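Local coordinates for 16L protein (Yaba-like disease virus, PDB 6TQP), which binds the pro-apoptotic protein Puma (Bcl-2-binding component 3) and probably blocks host-cell apoptosis as a viral Bcl-2-like protein, at residues Ile16-Val21 and Glu127-Ile133; Pro96-Leu100 and Asp139-Ile144; Tyr23-Lys27 and Lys48-Glu52; Phe12-Lys17 and Ser134-Leu140. One frame throughout, in Å; residues are numbered along the deposited sequence.

Interaction 1 (Ile16-Val21 and Glu127-Ile133); sequences IKNVIV and EDIALKI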
loop_
_atom_site.group_PDB
_atom_site.type_symbol
_atom_site.label_atom_id
_atom_site.label_comp_id
_atom_site.label_asym_id
_atom_site.label_seq_id
_atom_site.Cartn_x
_atom_site.Cartn_y
_atom_site.Cartn_z
ATOM N N ILE A 16 5.498 8.648 -6.718
ATOM C CA ILE A 16 4.884 7.756 -5.742
ATOM C C ILE A 16 4.596 6.392 -6.361
ATOM O O ILE A 16 4.837 5.352 -5.737
ATOM C CB ILE A 16 3.611 8.409 -5.157
ATOM C CG1 ILE A 16 3.980 9.550 -4.211
ATOM C CG2 ILE A 16 2.763 7.404 -4.402
ATOM C CD1 ILE A 16 4.819 9.142 -3.019
ATOM N N LYS A 17 4.058 6.367 -7.581
ATOM C CA LYS A 17 3.785 5.085 -8.227
ATOM C C LYS A 17 5.058 4.252 -8.333
ATOM O O LYS A 17 5.061 3.055 -8.027
ATOM C CB LYS A 17 3.181 5.299 -9.613
ATOM C CG LYS A 17 2.722 3.998 -10.294
ATOM C CD LYS A 17 2.584 4.131 -11.801
ATOM C CE LYS A 17 3.935 4.174 -12.492
ATOM N NZ LYS A 17 3.911 3.434 -13.777
ATOM N N ASN A 18 6.147 4.873 -8.775
ATOM C CA ASN A 18 7.408 4.150 -8.906
ATOM C C ASN A 18 7.885 3.648 -7.559
ATOM O O ASN A 18 8.387 2.521 -7.447
ATOM C CB ASN A 18 8.462 5.049 -9.546
ATOM C CG ASN A 18 8.247 5.215 -11.019
ATOM O OD1 ASN A 18 7.550 4.412 -11.640
ATOM N ND2 ASN A 18 8.851 6.244 -11.604
ATOM N N VAL A 19 7.720 4.463 -6.515
ATOM C CA VAL A 19 8.200 4.081 -5.189
ATOM C C VAL A 19 7.427 2.873 -4.674
ATOM O O VAL A 19 8.002 1.947 -4.086
ATOM C CB VAL A 19 8.104 5.282 -4.223
ATOM C CG1 VAL A 19 8.275 4.827 -2.776
ATOM C CG2 VAL A 19 9.159 6.333 -4.571
ATOM N N ILE A 20 6.113 2.850 -4.898
ATOM C CA ILE A 20 5.291 1.766 -4.363
ATOM C C ILE A 20 5.646 0.443 -5.039
ATOM O O ILE A 20 5.816 -0.586 -4.371
ATOM C CB ILE A 20 3.803 2.109 -4.516
ATOM C CG1 ILE A 20 3.463 3.299 -3.606
ATOM C CG2 ILE A 20 2.926 0.896 -4.158
ATOM C CD1 ILE A 20 2.089 3.882 -3.844
ATOM N N VAL A 21 5.756 0.451 -6.366
ATOM C CA VAL A 21 6.101 -0.775 -7.084
ATOM C C VAL A 21 7.462 -1.275 -6.632
ATOM O O VAL A 21 7.649 -2.470 -6.376
ATOM C CB VAL A 21 6.055 -0.536 -8.603
ATOM C CG1 VAL A 21 6.562 -1.773 -9.372
ATOM C CG2 VAL A 21 4.639 -0.188 -9.017
ATOM N N GLU A 127 0.383 -2.735 -9.821
ATOM C CA GLU A 127 0.378 -1.535 -10.653
ATOM C C GLU A 127 -0.881 -0.708 -10.420
ATOM O O GLU A 127 -0.812 0.504 -10.185
ATOM C CB GLU A 127 0.480 -1.930 -12.127
ATOM C CG GLU A 127 1.871 -2.304 -12.579
ATOM C CD GLU A 127 2.734 -1.089 -12.827
ATOM O OE1 GLU A 127 2.170 0.023 -12.956
ATOM O OE2 GLU A 127 3.972 -1.246 -12.894
ATOM N N ASP A 128 -2.046 -1.352 -10.504
ATOM C CA ASP A 128 -3.310 -0.630 -10.413
ATOM C C ASP A 128 -3.460 0.074 -9.070
ATOM O O ASP A 128 -3.851 1.245 -9.018
ATOM C CB ASP A 128 -4.469 -1.595 -10.632
ATOM C CG ASP A 128 -4.561 -2.082 -12.061
ATOM O OD1 ASP A 128 -4.063 -1.382 -12.963
ATOM O OD2 ASP A 128 -5.144 -3.173 -12.281
ATOM N N ILE A 129 -3.162 -0.618 -7.970
ATOM C CA ILE A 129 -3.301 0.005 -6.656
ATOM C C ILE A 129 -2.236 1.081 -6.450
ATOM O O ILE A 129 -2.495 2.110 -5.811
ATOM C CB ILE A 129 -3.259 -1.061 -5.550
ATOM C CG1 ILE A 129 -4.441 -2.021 -5.709
ATOM C CG2 ILE A 129 -3.310 -0.396 -4.171
ATOM C CD1 ILE A 129 -4.428 -3.166 -4.728
ATOM N N ALA A 130 -1.026 0.871 -6.981
ATOM C CA ALA A 130 -0.026 1.935 -6.938
ATOM C C ALA A 130 -0.530 3.174 -7.665
ATOM O O ALA A 130 -0.313 4.303 -7.212
ATOM C CB ALA A 130 1.294 1.453 -7.554
ATOM N N LEU A 131 -1.211 2.978 -8.798
ATOM C CA LEU A 131 -1.745 4.107 -9.552
ATOM C C LEU A 131 -2.753 4.880 -8.718
ATOM O O LEU A 131 -2.692 6.112 -8.623
ATOM C CB LEU A 131 -2.400 3.623 -10.843
ATOM C CG LEU A 131 -1.489 3.354 -12.031
ATOM C CD1 LEU A 131 -2.287 2.718 -13.148
ATOM C CD2 LEU A 131 -0.831 4.638 -12.505
ATOM N N LYS A 132 -3.690 4.168 -8.098
ATOM C CA LYS A 132 -4.714 4.834 -7.305
ATOM C C LYS A 132 -4.124 5.500 -6.073
ATOM O O LYS A 132 -4.566 6.583 -5.678
ATOM C CB LYS A 132 -5.789 3.838 -6.888
ATOM C CG LYS A 132 -6.720 3.410 -7.998
ATOM C CD LYS A 132 -7.523 4.557 -8.596
ATOM C CE LYS A 132 -8.494 5.131 -7.582
ATOM N NZ LYS A 132 -9.375 6.159 -8.198
ATOM N N ILE A 133 -3.132 4.873 -5.441
ATOM C CA ILE A 133 -2.508 5.515 -4.290
ATOM C C ILE A 133 -1.800 6.791 -4.719
ATOM O O ILE A 133 -1.761 7.777 -3.966
ATOM C CB ILE A 133 -1.550 4.538 -3.583
ATOM C CG1 ILE A 133 -2.356 3.414 -2.929
ATOM C CG2 ILE A 133 -0.705 5.268 -2.564
ATOM C CD1 ILE A 133 -1.486 2.296 -2.344
#
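The two helical segments run largely antiparallel, with 140° between their N-to-C directions and axes only 8.5 Å apart at closest approach. Register is set by K17 and A130, whose CA atoms lie 5.1 Å apart. The small A130 is consistent with so close an approach: its CB points at the facing helix and is met by I20 CG2 at 3.8 Å, by V21 CG2 at 4.0 Å and by K17 CG at 4.0 Å. Further along, I20 CD1 packs tightly on I133 CG2 (3.4 Å), and I16 CG2 reaches the same I133 CG2 at 4.5 Å. I133 and I20 both also touch I103 of helix 96-113, so this row of aliphatic side chains continues into the core of the helical bundle. Toward the outside, the aliphatic part of K17 lies along the partner helix, its CD 3.5 Å from L131 CD2. The K17 ammonium forms a long salt bridge with E127 (NZ to OE1, 3.9 Å), while V21 CG2 comes within 4.1 Å of E127 OE2. No hydrogen bond crosses between the segments. The contact therefore holds the first helix of this Bcl-2-like fold against helix 120-134 by shape and apolar burial around one alanine, with a loose ion pair at its outer edge contributing little directional restraint.

Interaction 2 (Pro96-Leu100 and Asp139-Ile144); sequences PSVKL and DLINFI
Both segments are helical and cross almost at right angles (signed -84°), axes 9.6 Å apart at closest approach; the nearest CA pair is P96-L140, at 4.8 Å. P96 begins helix 96-113, its CA-to-CB bond pointing toward the other helix: CB lies 3.6 Å from F143 CB and 4.0 Å from L140 CD1, and CG 3.7 Å from D139 O. S97 has its backbone N over one face of the F143 ring and its CB 4.1 Å from F143 CZ. K99, extended (mttt), passes L140 with CD 4.4 Å from L140 CD2, and its NZ hydrogen-bonds to I133 O. L100 (mt) has its N bonded to P96 O (3.0 Å). Its CD1 sits at the edge of the F143 ring, 3.7 Å from CE2, and 4.0 Å from I144 CG2, while its CD2 is 4.2 Å from L140 CD1. L140 takes chi1 t and chi2 p; F143 takes chi1 t with chi2 near 76°. The bound Puma peptide lies alongside: F143 stacks on one of its aromatic side chains, and S97 OG makes a weak hydrogen bond to a polar one. The junction thus lines part of the BH3-binding groove characteristic of Bcl-2 proteins.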
loop_
_atom_site.group_PDB
_atom_site.type_symbol
_atom_site.label_atom_id
_atom_site.label_comp_id
_atom_site.label_asym_id
_atom_site.label_seq_id
_atom_site.Cartn_x
_atom_site.Cartn_y
_atom_site.Cartn_z
ATOM N N PRO A 96 -4.095 10.087 3.453
ATOM C CA PRO A 96 -2.708 9.595 3.316
ATOM C C PRO A 96 -2.385 8.437 4.239
ATOM O O PRO A 96 -1.728 7.474 3.818
ATOM C CB PRO A 96 -1.869 10.835 3.646
ATOM C CG PRO A 96 -2.712 11.971 3.261
ATOM C CD PRO A 96 -4.135 11.557 3.582
ATOM N N SER A 97 -2.823 8.502 5.499
ATOM C CA SER A 97 -2.552 7.419 6.438
ATOM C C SER A 97 -3.177 6.110 5.970
ATOM O O SER A 97 -2.597 5.033 6.159
ATOM C CB SER A 97 -3.070 7.802 7.827
ATOM O OG SER A 97 -4.392 8.325 7.731
ATOM N N VAL A 98 -4.371 6.173 5.379
ATOM C CA VAL A 98 -4.973 4.968 4.820
ATOM C C VAL A 98 -4.100 4.407 3.704
ATOM O O VAL A 98 -3.917 3.190 3.587
ATOM C CB VAL A 98 -6.402 5.256 4.322
ATOM C CG1 VAL A 98 -6.971 4.049 3.596
ATOM C CG2 VAL A 98 -7.288 5.632 5.488
ATOM N N LYS A 99 -3.575 5.281 2.849
ATOM C CA LYS A 99 -2.738 4.812 1.751
ATOM C C LYS A 99 -1.521 4.075 2.279
ATOM O O LYS A 99 -1.132 3.037 1.737
ATOM C CB LYS A 99 -2.323 5.986 0.873
ATOM C CG LYS A 99 -3.471 6.537 0.039
ATOM C CD LYS A 99 -3.082 7.781 -0.741
ATOM C CE LYS A 99 -4.228 8.258 -1.654
ATOM N NZ LYS A 99 -3.811 9.373 -2.575
ATOM N N LEU A 100 -0.916 4.583 3.351
ATOM C CA LEU A 100 0.226 3.891 3.935
ATOM C C LEU A 100 -0.182 2.518 4.441
ATOM O O LEU A 100 0.503 1.523 4.182
ATOM C CB LEU A 100 0.823 4.727 5.058
ATOM C CG LEU A 100 1.512 6.014 4.596
ATOM C CD1 LEU A 100 1.954 6.793 5.785
ATOM C CD2 LEU A 100 2.723 5.708 3.695
ATOM N N ASP A 139 -0.713 15.399 -1.242
ATOM C CA ASP A 139 -1.173 15.218 0.131
ATOM C C ASP A 139 -0.419 14.092 0.823
ATOM O O ASP A 139 -0.086 14.196 2.007
ATOM C CB ASP A 139 -2.674 14.939 0.151
ATOM C CG ASP A 139 -3.478 16.080 -0.426
ATOM O OD1 ASP A 139 -3.021 17.237 -0.312
ATOM O OD2 ASP A 139 -4.558 15.818 -1.001
ATOM N N LEU A 140 -0.139 13.004 0.105
ATOM C CA LEU A 140 0.609 11.913 0.718
ATOM C C LEU A 140 2.043 12.340 1.011
ATOM O O LEU A 140 2.585 12.039 2.079
ATOM C CB LEU A 140 0.579 10.682 -0.188
ATOM C CG LEU A 140 1.448 9.488 0.212
ATOM C CD1 LEU A 140 1.091 8.994 1.606
ATOM C CD2 LEU A 140 1.249 8.391 -0.805
ATOM N N ILE A 141 2.669 13.049 0.074
ATOM C CA ILE A 141 4.041 13.492 0.283
ATOM C C ILE A 141 4.116 14.428 1.486
ATOM O O ILE A 141 4.991 14.288 2.349
ATOM C CB ILE A 141 4.579 14.141 -1.006
ATOM C CG1 ILE A 141 4.746 13.066 -2.098
ATOM C CG2 ILE A 141 5.916 14.868 -0.745
ATOM C CD1 ILE A 141 5.118 13.602 -3.469
ATOM N N ASN A 142 3.181 15.375 1.585
ATOM C CA ASN A 142 3.170 16.281 2.732
ATOM C C ASN A 142 3.010 15.531 4.043
ATOM O O ASN A 142 3.572 15.936 5.066
ATOM C CB ASN A 142 2.048 17.311 2.586
ATOM C CG ASN A 142 2.336 18.328 1.510
ATOM O OD1 ASN A 142 3.477 18.467 1.063
ATOM N ND2 ASN A 142 1.307 19.053 1.091
ATOM N N PHE A 143 2.252 14.439 4.043
ATOM C CA PHE A 143 2.033 13.709 5.285
ATOM C C PHE A 143 3.305 13.006 5.738
ATOM O O PHE A 143 3.620 12.999 6.929
ATOM C CB PHE A 143 0.896 12.707 5.111
ATOM C CG PHE A 143 0.608 11.900 6.333
ATOM C CD1 PHE A 143 -0.080 12.451 7.396
ATOM C CD2 PHE A 143 1.024 10.591 6.423
ATOM C CE1 PHE A 143 -0.351 11.706 8.519
ATOM C CE2 PHE A 143 0.759 9.842 7.544
ATOM C CZ PHE A 143 0.075 10.396 8.592
ATOM N N ILE A 144 4.048 12.407 4.807
ATOM C CA ILE A 144 5.218 11.640 5.225
ATOM C C ILE A 144 6.430 12.544 5.427
ATOM O O ILE A 144 7.302 12.233 6.245
ATOM C CB ILE A 144 5.513 10.511 4.225
ATOM C CG1 ILE A 144 5.803 11.072 2.840
ATOM C CG2 ILE A 144 4.348 9.532 4.190
ATOM C CD1 ILE A 144 6.150 10.002 1.824
#

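Interaction 3 (Tyr23-Lys27 and Lys48-Glu52); sequences YINEK and KEDCE
A salt bridge joins E26 OE2 to K48 NZ at 3.3 Å, with the lysine also donating a weak hydrogen bond to this oxygen; K48 is fully extended (tttt), and E26 has chi1 and chi2 t. A water is hydrogen-bonded to Y23 OH (2.8 Å) and donates a weak hydrogen bond to C51 O (3.4 Å). E52 (chi1 m, chi2 t) faces K27 more loosely, its OE2 4.2 Å from K27 CE; K27 NZ has a long, weak ion pair with E111. Both segments are helical, the last turn of helix 12-27 and a mid-portion of helix 38-68, crossing at a signed angle of -54° with axes 12.4 Å apart at closest approach. The nearest CA atoms, those of Y23 and K48, are still 7.4 Å apart, so side chains bridge the gap between these two helices of the Bcl-2-like bundle. Y23 (chi1 t, chi2 60°) does most of this. Its CE1 lies 3.7 Å from K48 CG, its CE2 3.9 Å from C51 CB, and its OH 3.5 Å from C51 CB and 3.8 Å from E52 CG. C51 (chi1 m) places SG 5.4 Å from the Y23 ring centroid, 49° off the normal, an oblique sulfur-aromatic contact. Y23 also packs on I103 and S107 of helix 96-113.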
loop_
_atom_site.group_PDB
_atom_site.type_symbol
_atom_site.label_atom_id
_atom_site.label_comp_id
_atom_site.label_asym_id
_atom_site.label_seq_id
_atom_site.Cartn_x
_atom_site.Cartn_y
_atom_site.Cartn_z
ATOM N N TYR A 23 8.960 -0.692 -3.761
ATOM C CA TYR A 23 8.884 -1.150 -2.376
ATOM C C TYR A 23 8.256 -2.535 -2.289
ATOM O O TYR A 23 8.799 -3.445 -1.644
ATOM C CB TYR A 23 8.081 -0.146 -1.544
ATOM C CG TYR A 23 7.959 -0.555 -0.093
ATOM C CD1 TYR A 23 9.094 -0.725 0.699
ATOM C CD2 TYR A 23 6.724 -0.797 0.478
ATOM C CE1 TYR A 23 8.989 -1.108 2.024
ATOM C CE2 TYR A 23 6.610 -1.177 1.802
ATOM C CZ TYR A 23 7.739 -1.322 2.573
ATOM O OH TYR A 23 7.600 -1.709 3.887
ATOM N N ILE A 24 7.099 -2.712 -2.927
ATOM C CA ILE A 24 6.429 -4.009 -2.912
ATOM C C ILE A 24 7.345 -5.093 -3.471
ATOM O O ILE A 24 7.443 -6.189 -2.906
ATOM C CB ILE A 24 5.098 -3.919 -3.683
ATOM C CG1 ILE A 24 4.137 -2.948 -2.980
ATOM C CG2 ILE A 24 4.451 -5.300 -3.826
ATOM C CD1 ILE A 24 3.773 -3.308 -1.546
ATOM N N ASN A 25 8.035 -4.812 -4.583
ATOM C CA ASN A 25 8.955 -5.806 -5.130
ATOM C C ASN A 25 10.078 -6.106 -4.148
ATOM O O ASN A 25 10.520 -7.255 -4.028
ATOM C CB ASN A 25 9.533 -5.334 -6.467
ATOM C CG ASN A 25 8.508 -5.346 -7.587
ATOM O OD1 ASN A 25 7.483 -6.031 -7.508
ATOM N ND2 ASN A 25 8.781 -4.589 -8.641
ATOM N N GLU A 26 10.553 -5.086 -3.434
ATOM C CA GLU A 26 11.600 -5.295 -2.441
ATOM C C GLU A 26 11.115 -6.207 -1.317
ATOM O O GLU A 26 11.871 -7.054 -0.822
ATOM C CB GLU A 26 12.074 -3.942 -1.903
ATOM C CG GLU A 26 13.015 -4.019 -0.705
ATOM C CD GLU A 26 13.686 -2.683 -0.400
ATOM O OE1 GLU A 26 14.359 -2.131 -1.296
ATOM O OE2 GLU A 26 13.542 -2.184 0.735
ATOM N N LYS A 27 9.853 -6.061 -0.910
ATOM C CA LYS A 27 9.287 -6.923 0.123
ATOM C C LYS A 27 8.934 -8.306 -0.405
ATOM O O LYS A 27 8.899 -9.264 0.374
ATOM C CB LYS A 27 8.042 -6.262 0.733
ATOM C CG LYS A 27 8.356 -5.108 1.686
ATOM C CD LYS A 27 9.262 -5.581 2.810
ATOM C CE LYS A 27 9.026 -4.866 4.127
ATOM N NZ LYS A 27 8.637 -5.846 5.178
ATOM N N LYS A 48 9.112 3.415 3.694
ATOM C CA LYS A 48 9.560 2.138 4.231
ATOM C C LYS A 48 9.469 2.116 5.750
ATOM O O LYS A 48 9.041 1.117 6.340
ATOM C CB LYS A 48 10.997 1.870 3.773
ATOM C CG LYS A 48 11.569 0.527 4.190
ATOM C CD LYS A 48 12.974 0.335 3.609
ATOM C CE LYS A 48 13.537 -1.044 3.951
ATOM N NZ LYS A 48 14.966 -1.194 3.561
ATOM N N GLU A 49 9.882 3.202 6.405
ATOM C CA GLU A 49 9.826 3.245 7.863
ATOM C C GLU A 49 8.387 3.196 8.357
ATOM O O GLU A 49 8.066 2.454 9.294
ATOM C CB GLU A 49 10.513 4.504 8.383
ATOM C CG GLU A 49 12.009 4.528 8.182
ATOM C CD GLU A 49 12.627 5.806 8.703
ATOM O OE1 GLU A 49 11.868 6.770 8.949
ATOM O OE2 GLU A 49 13.864 5.842 8.871
ATOM N N ASP A 50 7.513 4.014 7.771
ATOM C CA ASP A 50 6.115 4.020 8.189
ATOM C C ASP A 50 5.469 2.655 7.977
ATOM O O ASP A 50 4.777 2.139 8.861
ATOM C CB ASP A 50 5.337 5.096 7.433
ATOM C CG ASP A 50 5.780 6.501 7.793
ATOM O OD1 ASP A 50 6.404 6.683 8.859
ATOM O OD2 ASP A 50 5.488 7.429 7.009
ATOM N N CYS A 51 5.688 2.046 6.808
ATOM C CA CYS A 51 5.010 0.790 6.506
ATOM C C CYS A 51 5.563 -0.369 7.326
ATOM O O CYS A 51 4.802 -1.262 7.717
ATOM C CB CYS A 51 5.093 0.502 5.009
ATOM S SG CYS A 51 4.124 1.704 4.046
ATOM N N GLU A 52 6.869 -0.373 7.626
ATOM C CA GLU A 52 7.399 -1.397 8.519
ATOM C C GLU A 52 6.843 -1.238 9.931
ATOM O O GLU A 52 6.634 -2.235 10.630
ATOM C CB GLU A 52 8.934 -1.358 8.522
ATOM C CG GLU A 52 9.530 -1.841 7.214
ATOM C CD GLU A 52 11.038 -1.748 7.174
ATOM O OE1 GLU A 52 11.630 -1.136 8.090
ATOM O OE2 GLU A 52 11.624 -2.295 6.220
HETATM O O HOH W 1 5.443 -3.081 4.914
#

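Interaction 4 (Phe12-Lys17 and Ser134-Leu140); sequences FNNSIK and SENSEDL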
loop_
_atom_site.group_PDB
_atom_site.type_symbol
_atom_site.label_atom_id
_atom_site.label_comp_id
_atom_site.label_asym_id
_atom_site.label_seq_id
_atom_site.Cartn_x
_atom_site.Cartn_y
_atom_site.Cartn_z
ATOM N N PHE A 12 4.804 14.249 -9.511
ATOM C CA PHE A 12 4.763 13.671 -8.164
ATOM C C PHE A 12 3.997 12.354 -8.119
ATOM O O PHE A 12 4.405 11.414 -7.421
ATOM C CB PHE A 12 4.146 14.678 -7.194
ATOM C CG PHE A 12 5.005 15.887 -6.967
ATOM C CD1 PHE A 12 4.611 17.136 -7.422
ATOM C CD2 PHE A 12 6.226 15.766 -6.322
ATOM C CE1 PHE A 12 5.415 18.246 -7.222
ATOM C CE2 PHE A 12 7.031 16.872 -6.119
ATOM C CZ PHE A 12 6.626 18.112 -6.570
ATOM N N ASN A 13 2.867 12.270 -8.828
ATOM C CA ASN A 13 2.123 11.013 -8.867
ATOM C C ASN A 13 2.998 9.887 -9.401
ATOM O O ASN A 13 3.011 8.786 -8.841
ATOM C CB ASN A 13 0.866 11.164 -9.728
ATOM C CG ASN A 13 -0.138 12.129 -9.134
ATOM O OD1 ASN A 13 0.122 12.772 -8.119
ATOM N ND2 ASN A 13 -1.303 12.225 -9.766
ATOM N N ASN A 14 3.743 10.154 -10.477
ATOM C CA ASN A 14 4.645 9.156 -11.035
ATOM C C ASN A 14 5.713 8.745 -10.024
ATOM O O ASN A 14 6.067 7.563 -9.933
ATOM C CB ASN A 14 5.283 9.706 -12.303
ATOM C CG ASN A 14 6.183 8.698 -12.981
ATOM O OD1 ASN A 14 5.728 7.650 -13.440
ATOM N ND2 ASN A 14 7.463 9.021 -13.066
ATOM N N SER A 15 6.244 9.704 -9.263
ATOM C CA SER A 15 7.245 9.376 -8.246
ATOM C C SER A 15 6.690 8.371 -7.248
ATOM O O SER A 15 7.325 7.352 -6.948
ATOM C CB SER A 15 7.703 10.644 -7.513
ATOM O OG SER A 15 8.308 11.575 -8.391
ATOM N N ILE A 16 5.498 8.648 -6.718
ATOM C CA ILE A 16 4.884 7.756 -5.742
ATOM C C ILE A 16 4.596 6.392 -6.361
ATOM O O ILE A 16 4.837 5.352 -5.737
ATOM C CB ILE A 16 3.611 8.409 -5.157
ATOM C CG1 ILE A 16 3.980 9.550 -4.211
ATOM C CG2 ILE A 16 2.763 7.404 -4.402
ATOM C CD1 ILE A 16 4.819 9.142 -3.019
ATOM N N LYS A 17 4.058 6.367 -7.581
ATOM C CA LYS A 17 3.785 5.085 -8.227
ATOM C C LYS A 17 5.058 4.252 -8.333
ATOM O O LYS A 17 5.061 3.055 -8.027
ATOM C CB LYS A 17 3.181 5.299 -9.613
ATOM C CG LYS A 17 2.722 3.998 -10.294
ATOM C CD LYS A 17 2.584 4.131 -11.801
ATOM C CE LYS A 17 3.935 4.174 -12.492
ATOM N NZ LYS A 17 3.911 3.434 -13.777
ATOM N N SER A 134 -1.266 6.811 -5.942
ATOM C CA SER A 134 -0.477 7.940 -6.428
ATOM C C SER A 134 -1.326 9.141 -6.810
ATOM O O SER A 134 -0.779 10.232 -6.997
ATOM C CB SER A 134 0.369 7.511 -7.630
ATOM O OG SER A 134 -0.436 7.270 -8.763
ATOM N N GLU A 135 -2.638 8.989 -6.926
ATOM C CA GLU A 135 -3.471 10.150 -7.194
ATOM C C GLU A 135 -3.397 11.083 -5.986
ATOM O O GLU A 135 -3.286 10.633 -4.841
ATOM C CB GLU A 135 -4.903 9.691 -7.493
ATOM C CG GLU A 135 -5.004 8.773 -8.735
ATOM C CD GLU A 135 -6.419 8.239 -8.989
ATOM O OE1 GLU A 135 -7.321 8.547 -8.180
ATOM O OE2 GLU A 135 -6.614 7.517 -10.000
ATOM N N ASN A 136 -3.403 12.391 -6.243
ATOM C CA ASN A 136 -3.273 13.383 -5.170
ATOM C C ASN A 136 -2.030 13.126 -4.318
ATOM O O ASN A 136 -2.056 13.251 -3.093
ATOM C CB ASN A 136 -4.517 13.388 -4.293
ATOM C CG ASN A 136 -5.796 13.378 -5.103
ATOM O OD1 ASN A 136 -6.582 12.433 -5.033
ATOM N ND2 ASN A 136 -5.996 14.421 -5.894
ATOM N N SER A 137 -0.924 12.761 -4.972
ATOM C CA SER A 137 0.282 12.396 -4.229
ATOM C C SER A 137 0.785 13.544 -3.352
ATOM O O SER A 137 1.448 13.303 -2.334
ATOM C CB SER A 137 1.373 11.946 -5.204
ATOM O OG SER A 137 1.602 12.931 -6.199
ATOM N N GLU A 138 0.498 14.790 -3.735
ATOM C CA GLU A 138 0.941 15.942 -2.952
ATOM C C GLU A 138 0.536 15.805 -1.488
ATOM O O GLU A 138 1.336 16.066 -0.579
ATOM C CB GLU A 138 0.365 17.229 -3.551
ATOM C CG GLU A 138 1.176 17.810 -4.701
ATOM C CD GLU A 138 0.690 19.193 -5.130
ATOM O OE1 GLU A 138 -0.473 19.547 -4.823
ATOM O OE2 GLU A 138 1.474 19.928 -5.769
ATOM N N ASP A 139 -0.713 15.399 -1.242
ATOM C CA ASP A 139 -1.173 15.218 0.131
ATOM C C ASP A 139 -0.419 14.092 0.823
ATOM O O ASP A 139 -0.086 14.196 2.007
ATOM C CB ASP A 139 -2.674 14.939 0.151
ATOM C CG ASP A 139 -3.478 16.080 -0.426
ATOM O OD1 ASP A 139 -3.021 17.237 -0.312
ATOM O OD2 ASP A 139 -4.558 15.818 -1.001
ATOM N N LEU A 140 -0.139 13.004 0.105
ATOM C CA LEU A 140 0.609 11.913 0.718
ATOM C C LEU A 140 2.043 12.340 1.011
ATOM O O LEU A 140 2.585 12.039 2.079
ATOM C CB LEU A 140 0.579 10.682 -0.188
ATOM C CG LEU A 140 1.448 9.488 0.212
ATOM C CD1 LEU A 140 1.091 8.994 1.606
ATOM C CD2 LEU A 140 1.249 8.391 -0.805
HETATM O O HOH W 2 -3.812 13.398 -9.097
#
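S134, I16 and S137 give up the most surface here, where the first turns of helix 12-27 lie over the bend between two later helices. S134 points at the facing helix: its CB approaches K17 N at 3.9 Å and K17 CB at 4.1 Å, its CA lies 3.9 Å from I16 CG2, and the N13-S134 CA distance of 4.7 Å marks the closest backbones. Its hydroxyl turns back to L131 O. A type II beta turn runs from S134 to S137, with N136 at the N-cap position of helix 137-148 but making no capping bond through its side chain. This tight corner lets helix 120-134 give way directly to the last helix of the Bcl-2-like bundle, and the N13 amide meets the turn's polar groups. S137 OG donates a very short hydrogen bond to N13 OD1 (2.4 Å), and S137 N a weak one to the same oxygen (3.3 Å). On the other side of the amide, N13 ND2 donates to a water (2.8 Å) that also accepts from N136 N (3.1 Å). I16 supplies apolar packing: CG1 meets S137 CB at 3.7 Å and CG2 meets L140 CD2 at 4.0 Å. F12 places CB 3.2 Å from S137 OG, and its ring lies obliquely to E138, with CD1 4.4 Å from CG.

In the fold
Helix 12-27 serves three contacts. Interactions 1 and 4 share I16 and K17 and follow it from helix 120-134 to the bend before helix 137-148, while interaction 3 takes its C-terminal end to helix 38-68. Interaction 2, a buried, mainly apolar crossing beside the peptide groove, shares D139 and L140 of helix 137-148 with interaction 4 and meets interaction 1 at K99 NZ and I133 O (2.9 Å). Interactions 1, 3 and 4 are partly buried; 3 and 4 are the more polar. Interaction 1 is apolar inside with a loose charge pair outside, 3 spans a gap with charges and water, and 4 holds a turn through one very short hydrogen bond, a weak one and a water.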